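Local coordinates for protein acetyltransferase (Brucella abortus str. 2308 A, PDB 4ZBG) that binds acetyl-coenzyme A and probably transfers its acetyl group to the amine of an unidentified acceptor, at residues Asp18-Thr26 / Val58-His68; Ala79-Gly87 / Leu112-Leu122. All blocks are in the same frame, centred on the assembly; numbering follows the deposited sequence. Where two conformers were deposited one is given.

Interaction 1. Residues Asp18-Thr26 / Val58-His68; sequences DAAEIRQVT and VAEEDGQVLGH
The imidazole of His68 carries the CG2 methyl of Ile22 over the centre of one face, 3.5 Å from the ring centroid and only 7° off its normal, a CH-pi contact. At the ring edge, in plane, a water lies 2.9 Å from His68 ND1; it donates to Thr26 OG1 and so bridges two groups that do not bond directly. NE2 is hydrogen-bonded to Ser56 OG, so both ring nitrogens have partners and the ring's rotation is fixed. Thr26 OG1 in turn donates to Ile22 O, from the opposite face of that carbonyl to Thr26 N. The other branch of Ile22 turns to the first strand of the hairpin: CG1 lies 3.6 Å from Val58 CG1, the two side chains crossing at about a right angle.

Helix 19-30 here packs across the hairpin of strands 55-61 and 64-76, the first helix of the GNAT fold lying against its central sheet; its residues 19-26 run at 70° to residues 64-68. A type I' turn from Glu61 to Gln64 closes the hairpin, and a classic beta bulge sets Leu66 and Gly67 both opposite Ala59.

Toward the turn the contact becomes polar. A chi1 of -169° swings the extended Glu21 chain along Val65, running the opposite way, and OE2 accepts the Val65 N-H at 2.8 Å, met from well above the carboxylate plane. One water donates to both Glu21 OE2 and Val65 O; another links Glu21 OE1 to Gly63 O, and each carboxylate oxygen is thus tied to the hairpin backbone. Val25, one turn on, sets CG2 4.0 Å from Val65 CG1 and 3.3 Å from Val65 O. Asp18 forms a salt bridge with Arg12 through OD2.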
loop_
_atom_site.group_PDB
_atom_site.type_symbol
_atom_site.label_atom_id
_atom_site.label_comp_id
_atom_site.label_asym_id
_atom_site.label_seq_id
_atom_site.Cartn_x
_atom_site.Cartn_y
_atom_site.Cartn_z
ATOM N N ASP A 18 0.523 11.561 12.036
ATOM C CA ASP A 18 -0.264 10.325 11.937
ATOM C C ASP A 18 0.524 9.050 12.225
ATOM O O ASP A 18 -0.065 7.971 12.262
ATOM C CB ASP A 18 -0.824 10.129 10.519
ATOM C CG ASP A 18 -1.793 11.207 10.085
ATOM O OD1 ASP A 18 -2.580 11.706 10.911
ATOM O OD2 ASP A 18 -1.787 11.533 8.884
ATOM N N ALA A 19 1.845 9.153 12.367
ATOM C CA ALA A 19 2.703 7.969 12.312
ATOM C C ALA A 19 2.340 6.909 13.352
ATOM O O ALA A 19 2.284 5.716 13.043
ATOM C CB ALA A 19 4.175 8.363 12.426
ATOM N N ALA A 20 2.091 7.332 14.584
ATOM C CA ALA A 20 1.801 6.378 15.646
ATOM C C ALA A 20 0.492 5.666 15.371
ATOM O O ALA A 20 0.401 4.454 15.491
ATOM C CB ALA A 20 1.768 7.069 17.005
ATOM N N GLU A 21 -0.528 6.421 14.989
ATOM C CA GLU A 21 -1.824 5.817 14.735
ATOM C C GLU A 21 -1.829 4.893 13.513
ATOM O O GLU A 21 -2.471 3.839 13.520
ATOM C CB GLU A 21 -2.889 6.885 14.588
ATOM C CG GLU A 21 -4.256 6.294 14.598
ATOM C CD GLU A 21 -5.330 7.302 14.891
ATOM O OE1 GLU A 21 -5.012 8.459 15.237
ATOM O OE2 GLU A 21 -6.500 6.928 14.794
ATOM N N ILE A 22 -1.122 5.288 12.458
ATOM C CA ILE A 22 -0.977 4.424 11.292
ATOM C C ILE A 22 -0.379 3.090 11.725
ATOM O O ILE A 22 -0.829 2.024 11.301
ATOM C CB ILE A 22 -0.110 5.096 10.207
ATOM C CG1 ILE A 22 -0.889 6.219 9.516
ATOM C CG2 ILE A 22 0.401 4.064 9.197
ATOM C CD1 ILE A 22 -0.031 7.103 8.643
ATOM N N ARG A 23 0.649 3.143 12.565
ATOM C CA ARG A 23 1.296 1.912 12.982
ATOM C C ARG A 23 0.382 1.070 13.866
ATOM O O ARG A 23 0.350 -0.145 13.756
ATOM C CB ARG A 23 2.630 2.196 13.668
ATOM C CG ARG A 23 3.359 0.934 14.082
ATOM C CD ARG A 23 4.835 1.183 14.170
ATOM N NE ARG A 23 5.545 0.011 14.661
ATOM C CZ ARG A 23 6.864 -0.120 14.639
ATOM N NH1 ARG A 23 7.626 0.822 14.093
ATOM N NH2 ARG A 23 7.412 -1.215 15.140
ATOM N N GLN A 24 -0.408 1.729 14.703
ATOM C CA GLN A 24 -1.378 1.021 15.536
ATOM C C GLN A 24 -2.420 0.282 14.689
ATOM O O GLN A 24 -2.750 -0.872 14.955
ATOM C CB GLN A 24 -2.068 2.007 16.473
ATOM C CG GLN A 24 -3.120 1.397 17.379
ATOM C CD GLN A 24 -3.937 2.449 18.119
ATOM O OE1 GLN A 24 -3.606 3.637 18.110
ATOM N NE2 GLN A 24 -5.021 2.013 18.752
ATOM N N VAL A 25 -2.935 0.949 13.665
ATOM C CA VAL A 25 -3.906 0.320 12.779
ATOM C C VAL A 25 -3.279 -0.856 12.022
ATOM O O VAL A 25 -3.868 -1.937 11.917
ATOM C CB VAL A 25 -4.510 1.358 11.822
ATOM C CG1 VAL A 25 -5.346 0.674 10.766
ATOM C CG2 VAL A 25 -5.347 2.368 12.610
ATOM N N THR A 26 -2.081 -0.635 11.498
ATOM C CA THR A 26 -1.371 -1.659 10.757
ATOM C C THR A 26 -1.160 -2.880 11.649
ATOM O O THR A 26 -1.436 -4.018 11.258
ATOM C CB THR A 26 -0.006 -1.129 10.279
ATOM O OG1 THR A 26 -0.213 -0.004 9.425
ATOM C CG2 THR A 26 0.764 -2.176 9.521
ATOM N N VAL A 58 -4.372 7.636 4.346
ATOM C CA VAL A 58 -5.217 7.166 5.431
ATOM C C VAL A 58 -6.682 7.403 5.103
ATOM O O VAL A 58 -7.036 8.365 4.414
ATOM C CB VAL A 58 -4.857 7.807 6.784
ATOM C CG1 VAL A 58 -3.470 7.379 7.233
ATOM C CG2 VAL A 58 -4.994 9.331 6.720
ATOM N N ALA A 59 -7.527 6.508 5.601
ATOM C CA ALA A 59 -8.962 6.712 5.651
ATOM C C ALA A 59 -9.266 7.156 7.074
ATOM O O ALA A 59 -8.935 6.453 8.027
ATOM C CB ALA A 59 -9.683 5.424 5.346
ATOM N N GLU A 60 -9.903 8.315 7.211
ATOM C CA GLU A 60 -10.129 8.939 8.505
ATOM C C GLU A 60 -11.615 9.212 8.683
ATOM O O GLU A 60 -12.305 9.650 7.752
ATOM C CB GLU A 60 -9.347 10.252 8.562
ATOM C CG GLU A 60 -9.396 11.023 9.870
ATOM C CD GLU A 60 -8.458 12.212 9.832
ATOM O OE1 GLU A 60 -8.510 12.964 8.834
ATOM O OE2 GLU A 60 -7.648 12.380 10.771
ATOM N N GLU A 61 -12.110 8.958 9.887
ATOM C CA GLU A 61 -13.496 9.246 10.220
ATOM C C GLU A 61 -13.537 9.635 11.688
ATOM O O GLU A 61 -12.970 8.931 12.532
ATOM C CB GLU A 61 -14.338 8.003 9.969
ATOM C CG GLU A 61 -15.830 8.190 10.097
ATOM C CD GLU A 61 -16.559 6.887 9.888
ATOM O OE1 GLU A 61 -16.954 6.263 10.887
ATOM O OE2 GLU A 61 -16.712 6.462 8.723
ATOM N N ASP A 62 -14.184 10.759 11.995
ATOM C CA ASP A 62 -14.246 11.267 13.367
ATOM C C ASP A 62 -12.856 11.396 13.994
ATOM O O ASP A 62 -12.670 11.147 15.188
ATOM C CB ASP A 62 -15.163 10.390 14.232
ATOM C CG ASP A 62 -16.619 10.510 13.836
ATOM O OD1 ASP A 62 -17.053 11.637 13.519
ATOM O OD2 ASP A 62 -17.329 9.484 13.841
ATOM N N GLY A 63 -11.880 11.781 13.175
ATOM C CA GLY A 63 -10.524 11.992 13.643
ATOM C C GLY A 63 -9.716 10.735 13.903
ATOM O O GLY A 63 -8.582 10.820 14.367
ATOM N N GLN A 64 -10.291 9.573 13.598
ATOM C CA GLN A 64 -9.620 8.289 13.800
ATOM C C GLN A 64 -9.183 7.701 12.462
ATOM O O GLN A 64 -9.932 7.750 11.485
ATOM C CB GLN A 64 -10.560 7.304 14.500
ATOM C CG GLN A 64 -9.950 5.924 14.741
ATOM C CD GLN A 64 -10.908 4.957 15.413
ATOM O OE1 GLN A 64 -10.540 4.233 16.347
ATOM N NE2 GLN A 64 -12.140 4.940 14.953
ATOM N N VAL A 65 -7.973 7.155 12.420
ATOM C CA VAL A 65 -7.511 6.430 11.239
ATOM C C VAL A 65 -8.197 5.072 11.206
ATOM O O VAL A 65 -8.031 4.270 12.123
ATOM C CB VAL A 65 -5.980 6.271 11.215
ATOM C CG1 VAL A 65 -5.561 5.406 10.035
ATOM C CG2 VAL A 65 -5.290 7.631 11.161
ATOM N N LEU A 66 -8.966 4.810 10.155
ATOM C CA LEU A 66 -9.624 3.516 9.991
ATOM C C LEU A 66 -8.823 2.560 9.119
ATOM O O LEU A 66 -9.021 1.354 9.184
ATOM C CB LEU A 66 -10.996 3.695 9.354
ATOM C CG LEU A 66 -12.008 4.569 10.082
ATOM C CD1 LEU A 66 -13.318 4.500 9.326
ATOM C CD2 LEU A 66 -12.185 4.123 11.528
ATOM N N GLY A 67 -7.956 3.106 8.276
ATOM C CA GLY A 67 -7.218 2.295 7.335
ATOM C C GLY A 67 -6.058 3.070 6.782
ATOM O O GLY A 67 -6.030 4.301 6.867
ATOM N N HIS A 68 -5.108 2.342 6.211
ATOM C CA HIS A 68 -3.879 2.922 5.709
ATOM C C HIS A 68 -3.379 2.113 4.516
ATOM O O HIS A 68 -3.580 0.896 4.446
ATOM C CB HIS A 68 -2.806 2.927 6.802
ATOM C CG HIS A 68 -1.462 3.322 6.293
ATOM N ND1 HIS A 68 -0.460 2.408 6.040
ATOM C CD2 HIS A 68 -0.976 4.532 5.930
ATOM C CE1 HIS A 68 0.592 3.045 5.557
ATOM N NE2 HIS A 68 0.303 4.334 5.485
HETATM O O HOH W 1 -7.058 4.296 14.752
HETATM O O HOH W 2 -7.199 9.829 16.515
HETATM O O HOH W 3 -0.606 -0.386 6.653
#

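Interaction 2. Residues Ala79-Gly87 / Leu112-Leu122; sequences AEKGWYGLG and LRGAGARGCVL. With ACO (acetyl coenzyme *a), chain B.
Gly82 O receives the Arg118 N-H at 2.7 Å, and more weakly that of Gly119, where the two chains come together. From there parallel strand pairing takes over: Tyr84 N donates to Gly119 O, Tyr84 O accepts from Val121 N at 2.8 Å, and Leu86 N reaches Val121 O at 2.9 Å. Tyr84 thus spends both backbone groups on strand 119-122, bracketing Cys120. Lys81 O is served by a water that also accepts from Arg118 NE.

Gly119 has no side chain, and Trp83 lies flat over its backbone, with Gly119 CA 3.4 Å from the centroid of the six-membered ring and on its normal to within 7°. Tyr84, on the other face of the sheet, takes Leu112 CD2 over one face of its ring, while Ala117 CB comes within 3.6 Å of Tyr84 CE1. Leu86 CB rests on Cys120 SG, and Leu86 O lies 3.5 Å from the acetyl CH3 of the bound acetyl-coenzyme A.

After helix 100-114 a Schellman motif at Gly116 turns the chain into strand 119-122, whose parallel pairing with strand 83-91 completes the beta-alpha-beta crossover. Strand 64-76 flanks the pair beyond strand 83-91, and strand 151-154 lies beyond strand 119-122.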
loop_
_atom_site.group_PDB
_atom_site.type_symbol
_atom_site.label_atom_id
_atom_site.label_comp_id
_atom_site.label_asym_id
_atom_site.label_seq_id
_atom_site.Cartn_x
_atom_site.Cartn_y
_atom_site.Cartn_z
ATOM N N ALA A 79 16.910 -1.656 -11.807
ATOM C CA ALA A 79 16.663 -0.340 -12.388
ATOM C C ALA A 79 15.379 0.299 -11.879
ATOM O O ALA A 79 14.405 -0.390 -11.583
ATOM C CB ALA A 79 16.617 -0.433 -13.896
ATOM N N GLU A 80 15.395 1.627 -11.810
ATOM C CA GLU A 80 14.219 2.428 -11.514
ATOM C C GLU A 80 13.479 2.700 -12.822
ATOM O O GLU A 80 13.996 3.365 -13.719
ATOM C CB GLU A 80 14.653 3.728 -10.837
ATOM C CG GLU A 80 15.464 3.479 -9.567
ATOM C CD GLU A 80 16.037 4.743 -8.950
ATOM O OE1 GLU A 80 16.269 5.725 -9.689
ATOM O OE2 GLU A 80 16.262 4.749 -7.717
ATOM N N LYS A 81 12.278 2.148 -12.934
ATOM C CA LYS A 81 11.525 2.188 -14.180
ATOM C C LYS A 81 10.099 2.695 -13.975
ATOM O O LYS A 81 9.232 2.467 -14.809
ATOM C CB LYS A 81 11.504 0.794 -14.812
ATOM C CG LYS A 81 12.891 0.184 -14.996
ATOM C CD LYS A 81 12.852 -1.142 -15.757
ATOM C CE LYS A 81 12.504 -0.964 -17.228
ATOM N NZ LYS A 81 13.449 -0.075 -17.966
ATOM N N GLY A 82 9.854 3.373 -12.859
ATOM C CA GLY A 82 8.542 3.944 -12.613
ATOM C C GLY A 82 7.525 2.952 -12.082
ATOM O O GLY A 82 6.322 3.192 -12.159
ATOM N N TRP A 83 8.012 1.846 -11.528
ATOM C CA TRP A 83 7.151 0.823 -10.947
ATOM C C TRP A 83 7.195 0.861 -9.425
ATOM O O TRP A 83 8.242 1.144 -8.820
ATOM C CB TRP A 83 7.523 -0.567 -11.478
ATOM C CG TRP A 83 6.962 -0.793 -12.847
ATOM C CD1 TRP A 83 7.412 -0.260 -14.026
ATOM C CD2 TRP A 83 5.808 -1.572 -13.174
ATOM N NE1 TRP A 83 6.603 -0.666 -15.063
ATOM C CE2 TRP A 83 5.612 -1.470 -14.564
ATOM C CE3 TRP A 83 4.908 -2.335 -12.419
ATOM C CZ2 TRP A 83 4.564 -2.113 -15.219
ATOM C CZ3 TRP A 83 3.869 -2.974 -13.069
ATOM C CH2 TRP A 83 3.709 -2.863 -14.458
ATOM N N TYR A 84 6.046 0.573 -8.816
ATOM C CA TYR A 84 5.870 0.666 -7.377
ATOM C C TYR A 84 5.278 -0.626 -6.855
ATOM O O TYR A 84 4.675 -1.393 -7.603
ATOM C CB TYR A 84 4.988 1.881 -7.037
ATOM C CG TYR A 84 5.666 3.166 -7.458
ATOM C CD1 TYR A 84 5.534 3.653 -8.759
ATOM C CD2 TYR A 84 6.497 3.861 -6.580
ATOM C CE1 TYR A 84 6.191 4.801 -9.161
ATOM C CE2 TYR A 84 7.158 5.006 -6.975
ATOM C CZ TYR A 84 6.996 5.475 -8.265
ATOM O OH TYR A 84 7.649 6.620 -8.669
ATOM N N GLY A 85 5.470 -0.869 -5.570
ATOM C CA GLY A 85 4.830 -1.980 -4.897
ATOM C C GLY A 85 3.776 -1.453 -3.954
ATOM O O GLY A 85 3.982 -0.445 -3.270
ATOM N N LEU A 86 2.634 -2.125 -3.941
ATOM C CA LEU A 86 1.540 -1.790 -3.045
ATOM C C LEU A 86 1.660 -2.659 -1.803
ATOM O O LEU A 86 1.657 -3.887 -1.902
ATOM C CB LEU A 86 0.199 -2.056 -3.741
ATOM C CG LEU A 86 -1.090 -1.642 -3.023
ATOM C CD1 LEU A 86 -2.210 -1.614 -4.045
ATOM C CD2 LEU A 86 -1.466 -2.557 -1.848
ATOM N N GLY A 87 1.727 -2.031 -0.635
ATOM C CA GLY A 87 1.673 -2.770 0.609
ATOM C C GLY A 87 2.598 -2.235 1.680
ATOM O O GLY A 87 3.655 -1.681 1.383
ATOM N N LEU A 112 -0.880 7.480 -7.989
ATOM C CA LEU A 112 0.333 7.025 -8.671
ATOM C C LEU A 112 0.265 7.290 -10.163
ATOM O O LEU A 112 1.212 7.820 -10.742
ATOM C CB LEU A 112 0.564 5.534 -8.471
ATOM C CG LEU A 112 1.178 5.047 -7.165
ATOM C CD1 LEU A 112 1.389 3.544 -7.264
ATOM C CD2 LEU A 112 2.489 5.761 -6.846
ATOM N N ARG A 113 -0.848 6.909 -10.789
ATOM C CA ARG A 113 -1.009 7.146 -12.213
ATOM C C ARG A 113 -0.893 8.642 -12.508
ATOM O O ARG A 113 -0.220 9.043 -13.464
ATOM C CB ARG A 113 -2.360 6.606 -12.692
ATOM C CG ARG A 113 -2.506 6.589 -14.199
ATOM C CD ARG A 113 -3.928 6.270 -14.615
ATOM N NE ARG A 113 -4.294 4.879 -14.366
ATOM C CZ ARG A 113 -4.189 3.909 -15.272
ATOM N NH1 ARG A 113 -3.719 4.177 -16.484
ATOM N NH2 ARG A 113 -4.553 2.670 -14.965
ATOM N N GLY A 114 -1.533 9.452 -11.676
ATOM C CA GLY A 114 -1.572 10.885 -11.882
ATOM C C GLY A 114 -0.219 11.536 -11.757
ATOM O O GLY A 114 -0.008 12.628 -12.276
ATOM N N ALA A 115 0.705 10.859 -11.082
ATOM C CA ALA A 115 2.042 11.397 -10.868
ATOM C C ALA A 115 3.061 10.854 -11.868
ATOM O O ALA A 115 4.244 11.161 -11.768
ATOM C CB ALA A 115 2.497 11.140 -9.438
ATOM N N GLY A 116 2.599 10.061 -12.833
ATOM C CA GLY A 116 3.451 9.573 -13.904
ATOM C C GLY A 116 4.021 8.172 -13.745
ATOM O O GLY A 116 4.923 7.792 -14.490
ATOM N N ALA A 117 3.516 7.403 -12.785
ATOM C CA ALA A 117 3.987 6.037 -12.577
ATOM C C ALA A 117 3.702 5.149 -13.792
ATOM O O ALA A 117 2.745 5.375 -14.535
ATOM C CB ALA A 117 3.360 5.445 -11.330
ATOM N N ARG A 118 4.534 4.131 -13.977
ATOM C CA ARG A 118 4.362 3.199 -15.081
ATOM C C ARG A 118 3.611 1.932 -14.681
ATOM O O ARG A 118 3.069 1.224 -15.531
ATOM C CB ARG A 118 5.724 2.842 -15.667
ATOM C CG ARG A 118 6.423 4.024 -16.317
ATOM C CD ARG A 118 6.005 4.186 -17.766
ATOM N NE ARG A 118 6.683 3.221 -18.629
ATOM C CZ ARG A 118 6.613 3.232 -19.955
ATOM N NH1 ARG A 118 7.261 2.319 -20.665
ATOM N NH2 ARG A 118 5.894 4.161 -20.568
ATOM N N GLY A 119 3.574 1.638 -13.388
ATOM C CA GLY A 119 2.827 0.485 -12.945
ATOM C C GLY A 119 2.964 0.179 -11.475
ATOM O O GLY A 119 3.762 0.800 -10.763
ATOM N N CYS A 120 2.192 -0.808 -11.034
ATOM C CA CYS A 120 2.204 -1.246 -9.653
ATOM C C CYS A 120 2.192 -2.766 -9.582
ATOM O O CYS A 120 1.538 -3.424 -10.391
ATOM C CB CYS A 120 0.977 -0.694 -8.937
ATOM S SG CYS A 120 1.021 -0.823 -7.145
ATOM N N VAL A 121 2.929 -3.305 -8.612
ATOM C CA VAL A 121 2.917 -4.743 -8.340
ATOM C C VAL A 121 2.509 -4.985 -6.905
ATOM O O VAL A 121 2.583 -4.089 -6.071
ATOM C CB VAL A 121 4.269 -5.412 -8.615
ATOM C CG1 VAL A 121 4.637 -5.261 -10.067
ATOM C CG2 VAL A 121 5.349 -4.841 -7.693
ATOM N N LEU A 122 2.074 -6.207 -6.618
ATOM C CA LEU A 122 1.769 -6.593 -5.244
ATOM C C LEU A 122 1.812 -8.102 -5.068
ATOM O O LEU A 122 1.761 -8.856 -6.043
ATOM C CB LEU A 122 0.411 -6.046 -4.806
ATOM C CG LEU A 122 -0.851 -6.507 -5.542
ATOM C CD1 LEU A 122 -1.360 -7.874 -5.099
ATOM C CD2 LEU A 122 -1.938 -5.460 -5.348
HETATM N N1A ACO B . -21.183 -5.804 0.509
HETATM C C2A ACO B . -20.697 -7.016 0.267
HETATM N N3A ACO B . -19.400 -7.268 0.311
HETATM C C4A ACO B . -18.532 -6.292 0.601
HETATM C C5A ACO B . -18.994 -5.022 0.855
HETATM C C6A ACO B . -20.378 -4.800 0.802
HETATM N N6A ACO B . -20.918 -3.481 1.066
HETATM N N7A ACO B . -17.935 -4.245 1.111
HETATM C C8A ACO B . -16.857 -5.008 1.011
HETATM N N9A ACO B . -17.190 -6.251 0.705
HETATM C C1B ACO B . -16.281 -7.378 0.506
HETATM C C2B ACO B . -15.444 -7.250 -0.530
HETATM O O2B ACO B . -16.029 -7.626 -1.797
HETATM C C3B ACO B . -14.175 -8.254 -0.129
HETATM O O3B ACO B . -14.561 -9.642 -0.317
HETATM P P3B ACO B . -14.164 -10.515 -1.655
HETATM O O7A ACO B . -14.712 -11.899 -1.401
HETATM O O8A ACO B . -12.661 -10.529 -1.798
HETATM O O9A ACO B . -14.824 -9.848 -2.842
HETATM C C4B ACO B . -13.967 -8.007 1.168
HETATM O O4B ACO B . -15.317 -7.411 1.724
HETATM C C5B ACO B . -12.902 -6.951 1.517
HETATM O O5B ACO B . -13.029 -5.846 0.657
HETATM P P1A ACO B . -12.921 -4.309 1.209
HETATM O O1A ACO B . -14.047 -3.963 2.137
HETATM O O2A ACO B . -12.721 -3.437 0.001
HETATM O O3A ACO B . -11.514 -4.283 2.003
HETATM P P2A ACO B . -11.283 -4.113 3.591
HETATM O O4A ACO B . -11.637 -2.726 4.027
HETATM O O5A ACO B . -11.890 -5.260 4.349
HETATM O O6A ACO B . -9.667 -4.205 3.611
HETATM C CBP ACO B . -7.739 -5.598 3.823
HETATM C CCP ACO B . -9.011 -5.306 3.024
HETATM C CDP ACO B . -6.983 -6.722 3.118
HETATM C CEP ACO B . -6.903 -4.323 3.860
HETATM C CAP ACO B . -8.136 -6.015 5.241
HETATM O OAP ACO B . -8.776 -7.266 5.172
HETATM C C9P ACO B . -6.962 -6.115 6.216
HETATM O O9P ACO B . -6.496 -5.166 6.772
HETATM N N8P ACO B . -6.464 -7.441 6.434
HETATM C C7P ACO B . -5.371 -7.705 7.344
HETATM C C6P ACO B . -4.054 -7.168 6.805
HETATM C C5P ACO B . -3.763 -7.708 5.421
HETATM O O5P ACO B . -3.760 -8.876 5.182
HETATM N N4P ACO B . -3.488 -6.738 4.402
HETATM C C3P ACO B . -3.199 -7.169 3.050
HETATM C C2P ACO B . -1.757 -7.647 2.932
HETATM S S1P ACO B . -1.377 -7.937 1.183
HETATM C C ACO B . -0.948 -6.308 0.548
HETATM O O ACO B . -0.843 -5.380 1.285
HETATM C CH3 ACO B . -0.744 -6.190 -0.953
HETATM O O HOH W 4 9.448 1.906 -17.555
#

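Following the chain from the N terminus, interaction 1 comes first: the hairpin at residues 58-68 returns to helix 19-30, closing a loop of 31 residues that holds helix 40-49. The chain then runs through strand 64-76 into strand 83-91, where interaction 2 begins; its loop of 24 residues carries most of helix 100-114 and closes on strand 119-122. The two loops follow in series, neither nested nor crossed. Interaction 1 fastens a helix to the sheet, whereas interaction 2 pairs strands within it. Their centres lie 23 Å apart, on opposite sides of the chain's centre, yet neighbouring strands 64-76 and 83-91 join both in one sheet.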